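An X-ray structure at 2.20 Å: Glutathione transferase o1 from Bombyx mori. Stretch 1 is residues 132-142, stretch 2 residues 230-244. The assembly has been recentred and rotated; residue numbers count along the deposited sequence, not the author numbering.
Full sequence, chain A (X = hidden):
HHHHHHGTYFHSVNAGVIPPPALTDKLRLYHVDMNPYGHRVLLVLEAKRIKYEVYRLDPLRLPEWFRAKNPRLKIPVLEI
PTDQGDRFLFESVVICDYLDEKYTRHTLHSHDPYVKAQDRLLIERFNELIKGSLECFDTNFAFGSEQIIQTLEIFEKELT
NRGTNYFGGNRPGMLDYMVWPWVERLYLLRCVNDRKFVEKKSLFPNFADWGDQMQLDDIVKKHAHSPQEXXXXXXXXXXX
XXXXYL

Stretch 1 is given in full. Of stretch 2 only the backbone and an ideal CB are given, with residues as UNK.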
# COMPACT_ATOMS: atom_id res chain seq x y z
N GLY A 132 15.72 -3.64 -6.96
CA GLY A 132 16.97 -4.28 -7.39
C GLY A 132 16.87 -4.98 -8.73
O GLY A 132 17.78 -4.88 -9.56
N SER A 133 15.77 -5.69 -8.97
CA SER A 133 15.58 -6.40 -10.23
C SER A 133 15.41 -5.41 -11.39
O SER A 133 15.92 -5.64 -12.50
CB SER A 133 14.41 -7.37 -10.15
OG SER A 133 13.18 -6.69 -10.33
N LEU A 134 14.69 -4.32 -11.13
CA LEU A 134 14.46 -3.25 -12.09
C LEU A 134 15.78 -2.65 -12.59
O LEU A 134 15.99 -2.51 -13.80
CB LEU A 134 13.59 -2.17 -11.44
CG LEU A 134 12.91 -1.09 -12.27
CD1 LEU A 134 11.89 -1.68 -13.23
CD2 LEU A 134 12.22 -0.10 -11.33
N GLU A 135 16.66 -2.29 -11.65
CA GLU A 135 17.97 -1.74 -11.96
C GLU A 135 18.84 -2.77 -12.70
O GLU A 135 19.59 -2.42 -13.62
CB GLU A 135 18.66 -1.30 -10.66
CG GLU A 135 20.07 -0.74 -10.83
CD GLU A 135 20.70 -0.34 -9.50
OE1 GLU A 135 21.93 -0.19 -9.45
OE2 GLU A 135 19.96 -0.18 -8.50
N CYS A 136 18.73 -4.02 -12.28
CA CYS A 136 19.48 -5.13 -12.86
C CYS A 136 19.19 -5.27 -14.35
O CYS A 136 20.12 -5.29 -15.16
CB CYS A 136 19.15 -6.44 -12.12
SG CYS A 136 20.16 -7.86 -12.62
N PHE A 137 17.91 -5.36 -14.71
CA PHE A 137 17.51 -5.63 -16.09
C PHE A 137 17.71 -4.41 -16.98
O PHE A 137 17.67 -4.50 -18.21
CB PHE A 137 16.06 -6.13 -16.16
CG PHE A 137 15.79 -7.36 -15.32
CD1 PHE A 137 16.83 -8.17 -14.85
CD2 PHE A 137 14.48 -7.72 -15.03
CE1 PHE A 137 16.57 -9.29 -14.08
CE2 PHE A 137 14.21 -8.84 -14.26
CZ PHE A 137 15.25 -9.64 -13.78
N ASP A 138 17.93 -3.26 -16.33
CA ASP A 138 18.11 -2.00 -17.01
C ASP A 138 19.58 -1.79 -17.40
O ASP A 138 19.88 -1.02 -18.31
CB ASP A 138 17.63 -0.85 -16.11
CG ASP A 138 16.90 0.25 -16.86
OD1 ASP A 138 16.28 -0.03 -17.91
OD2 ASP A 138 16.92 1.40 -16.38
N THR A 139 20.49 -2.48 -16.71
CA THR A 139 21.93 -2.21 -16.82
C THR A 139 22.78 -3.42 -17.24
O THR A 139 23.88 -3.62 -16.73
CB THR A 139 22.48 -1.65 -15.48
OG1 THR A 139 22.28 -2.60 -14.43
CG2 THR A 139 21.80 -0.33 -15.11
N ASN A 140 22.28 -4.20 -18.20
CA ASN A 140 22.87 -5.50 -18.56
C ASN A 140 23.26 -6.37 -17.35
O ASN A 140 24.39 -6.85 -17.23
CB ASN A 140 24.04 -5.38 -19.56
CG ASN A 140 24.34 -6.70 -20.28
OD1 ASN A 140 23.57 -7.15 -21.13
ND2 ASN A 140 25.47 -7.31 -19.94
N PHE A 141 22.29 -6.54 -16.44
CA PHE A 141 22.37 -7.50 -15.33
C PHE A 141 23.64 -7.36 -14.50
O PHE A 141 24.15 -8.33 -13.94
CB PHE A 141 22.17 -8.93 -15.85
CG PHE A 141 21.20 -9.02 -17.00
CD1 PHE A 141 21.65 -9.18 -18.30
CD2 PHE A 141 19.83 -8.90 -16.77
CE1 PHE A 141 20.75 -9.25 -19.36
CE2 PHE A 141 18.93 -8.96 -17.83
CZ PHE A 141 19.39 -9.14 -19.12
N ALA A 142 24.14 -6.12 -14.42
CA ALA A 142 25.39 -5.80 -13.74
C ALA A 142 25.20 -5.29 -12.31
O ALA A 142 26.11 -5.42 -11.48
CB ALA A 142 26.18 -4.79 -14.57
N UNK A 230 12.90 -14.47 -21.21
CA UNK A 230 13.07 -13.26 -20.41
C UNK A 230 14.39 -12.56 -20.73
O UNK A 230 14.43 -11.32 -20.83
CB UNK A 230 13.00 -13.60 -18.92
N UNK A 231 15.45 -13.36 -20.90
CA UNK A 231 16.80 -12.85 -21.15
C UNK A 231 16.89 -12.10 -22.47
O UNK A 231 17.40 -10.98 -22.52
CB UNK A 231 17.81 -14.00 -21.14
N UNK A 232 16.37 -12.71 -23.54
CA UNK A 232 16.32 -12.06 -24.83
C UNK A 232 15.43 -10.81 -24.82
O UNK A 232 15.77 -9.81 -25.46
CB UNK A 232 15.82 -13.05 -25.88
N UNK A 233 14.33 -10.86 -24.07
CA UNK A 233 13.48 -9.68 -23.91
C UNK A 233 14.16 -8.54 -23.17
O UNK A 233 14.18 -7.40 -23.65
CB UNK A 233 12.20 -10.06 -23.17
N UNK A 234 14.69 -8.82 -21.98
CA UNK A 234 15.26 -7.76 -21.15
C UNK A 234 16.56 -7.16 -21.70
O UNK A 234 16.80 -5.97 -21.52
CB UNK A 234 15.52 -8.31 -19.74
N UNK A 235 17.38 -7.95 -22.39
CA UNK A 235 18.60 -7.40 -22.99
C UNK A 235 18.27 -6.29 -24.00
O UNK A 235 18.90 -5.24 -24.00
CB UNK A 235 19.40 -8.51 -23.67
N UNK A 236 17.24 -6.52 -24.82
CA UNK A 236 16.81 -5.55 -25.83
C UNK A 236 15.94 -4.40 -25.31
O UNK A 236 16.14 -3.26 -25.71
CB UNK A 236 16.04 -6.29 -26.93
N UNK A 237 14.98 -4.72 -24.45
CA UNK A 237 14.03 -3.71 -23.98
C UNK A 237 14.47 -3.03 -22.69
O UNK A 237 14.00 -1.93 -22.38
CB UNK A 237 12.66 -4.35 -23.77
N UNK A 238 15.36 -3.70 -21.96
CA UNK A 238 15.78 -3.27 -20.62
C UNK A 238 14.54 -3.15 -19.71
O UNK A 238 13.65 -4.00 -19.78
CB UNK A 238 16.53 -1.94 -20.69
N UNK A 239 14.47 -2.11 -18.88
CA UNK A 239 13.35 -1.97 -17.93
C UNK A 239 12.33 -0.88 -18.30
O UNK A 239 11.51 -0.47 -17.47
CB UNK A 239 13.91 -1.67 -16.54
N UNK A 240 12.38 -0.43 -19.55
CA UNK A 240 11.57 0.73 -19.99
C UNK A 240 10.07 0.57 -19.76
O UNK A 240 9.36 1.55 -19.48
CB UNK A 240 11.81 0.99 -21.48
N UNK A 241 9.62 -0.67 -19.83
CA UNK A 241 8.21 -1.00 -19.70
C UNK A 241 7.92 -1.97 -18.53
O UNK A 241 6.88 -2.61 -18.48
CB UNK A 241 7.71 -1.61 -21.01
N UNK A 242 8.85 -2.02 -17.58
CA UNK A 242 8.82 -2.93 -16.43
C UNK A 242 8.17 -2.35 -15.15
O UNK A 242 7.76 -3.10 -14.26
CB UNK A 242 10.25 -3.36 -16.11
N UNK A 243 8.08 -1.02 -15.05
CA UNK A 243 7.55 -0.35 -13.85
C UNK A 243 6.03 -0.39 -13.68
O UNK A 243 5.32 -1.04 -14.46
CB UNK A 243 7.99 1.11 -13.87
N UNK A 244 5.53 0.30 -12.66
CA UNK A 244 4.09 0.41 -12.44
C UNK A 244 3.48 1.62 -13.18
O UNK A 244 2.29 1.91 -13.06
CB UNK A 244 3.80 0.52 -10.94

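Position 230 lies on a helix that began earlier in the chain, and its ideal CB has nothing of stretch 1 within 5.5 Å, so the view leaves its identity undecided; it is Tyr230. Position 231, one residue on, points its CB sideways, 5.5 Å from Phe141 CZ. A long apolar or aromatic side chain could reach that ring. Phe231 does so with chi1 in t: its CE1 comes 3.5 Å from CE1 of Phe141, the two rings meeting obliquely at 34°. Positions 232 and 233 have no neighbour in stretch 1 and would accept many residues; they are Asp232 and Tyr233.

Position 234 points toward stretch 1, its CB 4.0 Å from Phe141 CE2 and 4.2 Å from Phe137 CB. Two phenyl groups and no charge favour an apolar or aromatic side chain. Tyr234, chi1 in m, turns its ring to Phe137, whose CD2 lies over one face; the centroids are 4.7 Å apart with the planes at 38°, while CB of Tyr234 sits at the edge of the Phe141 ring. The ring supplies the apolar surface, and its hydroxyl is hydrogen-bonded elsewhere in the structure.

At position 235 the CB passes 4.6 Å from Phe141 CE1, but sideways. A side chain with an aliphatic base would suit, whatever its tip. Lys235 fits that description, its end leading away from stretch 1. Positions 236 and 237 close the helix without touching stretch 1; they are Asn236 and Ala237.

Position 238 leaves the helix with phi 57° and psi -139°, inside a type II' turn from 237 to 240. The positive phi would favour glycine, yet the CB has the carboxylate of Asp138 3.4 Å away at OD1, and the carbonyl of Asp138 is also within reach of a long donor. A basic side chain answers both. Arg238 gives the carbonyl two hydrogen bonds, from NE to Asp138 O at 2.9 Å and from NH2 to the same O at 3.3 Å. OD1 of Asp138 lies over the guanidinium face, 3.6 Å from NH2 of Arg238, a long salt bridge of charges alone.

Position 239 points toward stretch 1, but its ideal CB is already tight, 3.2 Å from Asp138 OD1, and 3.5 Å from Leu134 O. Small residues are therefore the natural candidates. Ala239 adds only a methyl, 3.8 Å from Leu134 CD1, while its N donates to Asp138 OD1 at 2.9 Å.

Position 240 points away, so polar residues are plausible; His240 makes a weak hydrogen bond from ND1 to O of Ala237. Position 241 also points away and is Ser241.

Position 242 points toward stretch 1, its CB 3.7 Å from Leu134 CD1, with Phe137 beyond. A long, flexible apolar chain would suit. Met242, extended with all three chi angles in t, sets SD 3.7 Å from Leu134 CD1 and CE 3.4 Å from Phe137 CD2.

Position 243 could hold a CB, so Gly243 is not forced by stretch 1. Position 244 is out of reach and is Tyr244.

Stretch 2 (230-244) YFDYYKNARAHSMGY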
# COMPACT_ATOMS: atom_id res chain seq x y z
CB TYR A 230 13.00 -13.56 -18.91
CG TYR A 230 11.59 -13.71 -18.38
CD1 TYR A 230 10.58 -12.81 -18.74
CD2 TYR A 230 11.27 -14.73 -17.48
CE1 TYR A 230 9.28 -12.95 -18.23
CE2 TYR A 230 9.98 -14.87 -16.97
CZ TYR A 230 9.00 -13.98 -17.35
OH TYR A 230 7.73 -14.13 -16.84
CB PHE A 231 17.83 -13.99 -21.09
CG PHE A 231 19.24 -13.58 -21.43
CD1 PHE A 231 19.98 -12.76 -20.58
CD2 PHE A 231 19.85 -14.05 -22.60
CE1 PHE A 231 21.31 -12.40 -20.89
CE2 PHE A 231 21.17 -13.70 -22.91
CZ PHE A 231 21.90 -12.87 -22.06
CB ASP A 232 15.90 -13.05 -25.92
CG ASP A 232 17.02 -14.01 -26.28
OD1 ASP A 232 18.19 -13.58 -26.22
OD2 ASP A 232 16.74 -15.18 -26.62
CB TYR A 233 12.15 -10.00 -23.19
CG TYR A 233 11.40 -8.71 -22.91
CD1 TYR A 233 11.47 -8.09 -21.66
CD2 TYR A 233 10.67 -8.07 -23.92
CE1 TYR A 233 10.80 -6.88 -21.41
CE2 TYR A 233 10.00 -6.87 -23.68
CZ TYR A 233 10.08 -6.29 -22.43
OH TYR A 233 9.42 -5.11 -22.20
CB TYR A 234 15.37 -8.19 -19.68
CG TYR A 234 14.02 -8.10 -18.97
CD1 TYR A 234 13.34 -9.25 -18.58
CD2 TYR A 234 13.42 -6.86 -18.73
CE1 TYR A 234 12.09 -9.16 -17.94
CE2 TYR A 234 12.18 -6.76 -18.11
CZ TYR A 234 11.52 -7.91 -17.72
OH TYR A 234 10.30 -7.79 -17.11
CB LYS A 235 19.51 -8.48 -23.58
CG LYS A 235 18.97 -9.22 -24.80
CD LYS A 235 20.09 -9.60 -25.77
CE LYS A 235 20.86 -10.85 -25.35
NZ LYS A 235 21.94 -11.16 -26.35
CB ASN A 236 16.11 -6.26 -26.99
CG ASN A 236 17.08 -6.97 -27.91
OD1 ASN A 236 18.11 -6.41 -28.30
ND2 ASN A 236 16.76 -8.21 -28.27
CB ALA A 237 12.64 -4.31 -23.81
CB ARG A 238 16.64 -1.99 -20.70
CG ARG A 238 17.88 -2.16 -21.58
CD ARG A 238 18.48 -0.81 -21.97
NE ARG A 238 18.76 -0.02 -20.78
CZ ARG A 238 18.63 1.30 -20.68
NH1 ARG A 238 18.23 2.02 -21.72
NH2 ARG A 238 18.92 1.89 -19.54
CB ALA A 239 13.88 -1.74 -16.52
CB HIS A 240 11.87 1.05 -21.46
CG HIS A 240 13.23 1.66 -21.67
ND1 HIS A 240 14.16 1.14 -22.55
CD2 HIS A 240 13.82 2.74 -21.09
CE1 HIS A 240 15.25 1.88 -22.51
NE2 HIS A 240 15.08 2.85 -21.64
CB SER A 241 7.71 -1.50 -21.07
OG SER A 241 7.13 -2.78 -20.99
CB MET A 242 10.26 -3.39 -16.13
CG MET A 242 10.41 -4.55 -15.15
SD MET A 242 12.15 -5.01 -14.91
CE MET A 242 12.01 -6.00 -13.43
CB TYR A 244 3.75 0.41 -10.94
CG TYR A 244 4.45 1.49 -10.13
CD1 TYR A 244 3.90 2.77 -10.01
CD2 TYR A 244 5.65 1.22 -9.47
CE1 TYR A 244 4.54 3.76 -9.26
CE2 TYR A 244 6.30 2.21 -8.72
CZ TYR A 244 5.74 3.48 -8.63
OH TYR A 244 6.37 4.45 -7.89
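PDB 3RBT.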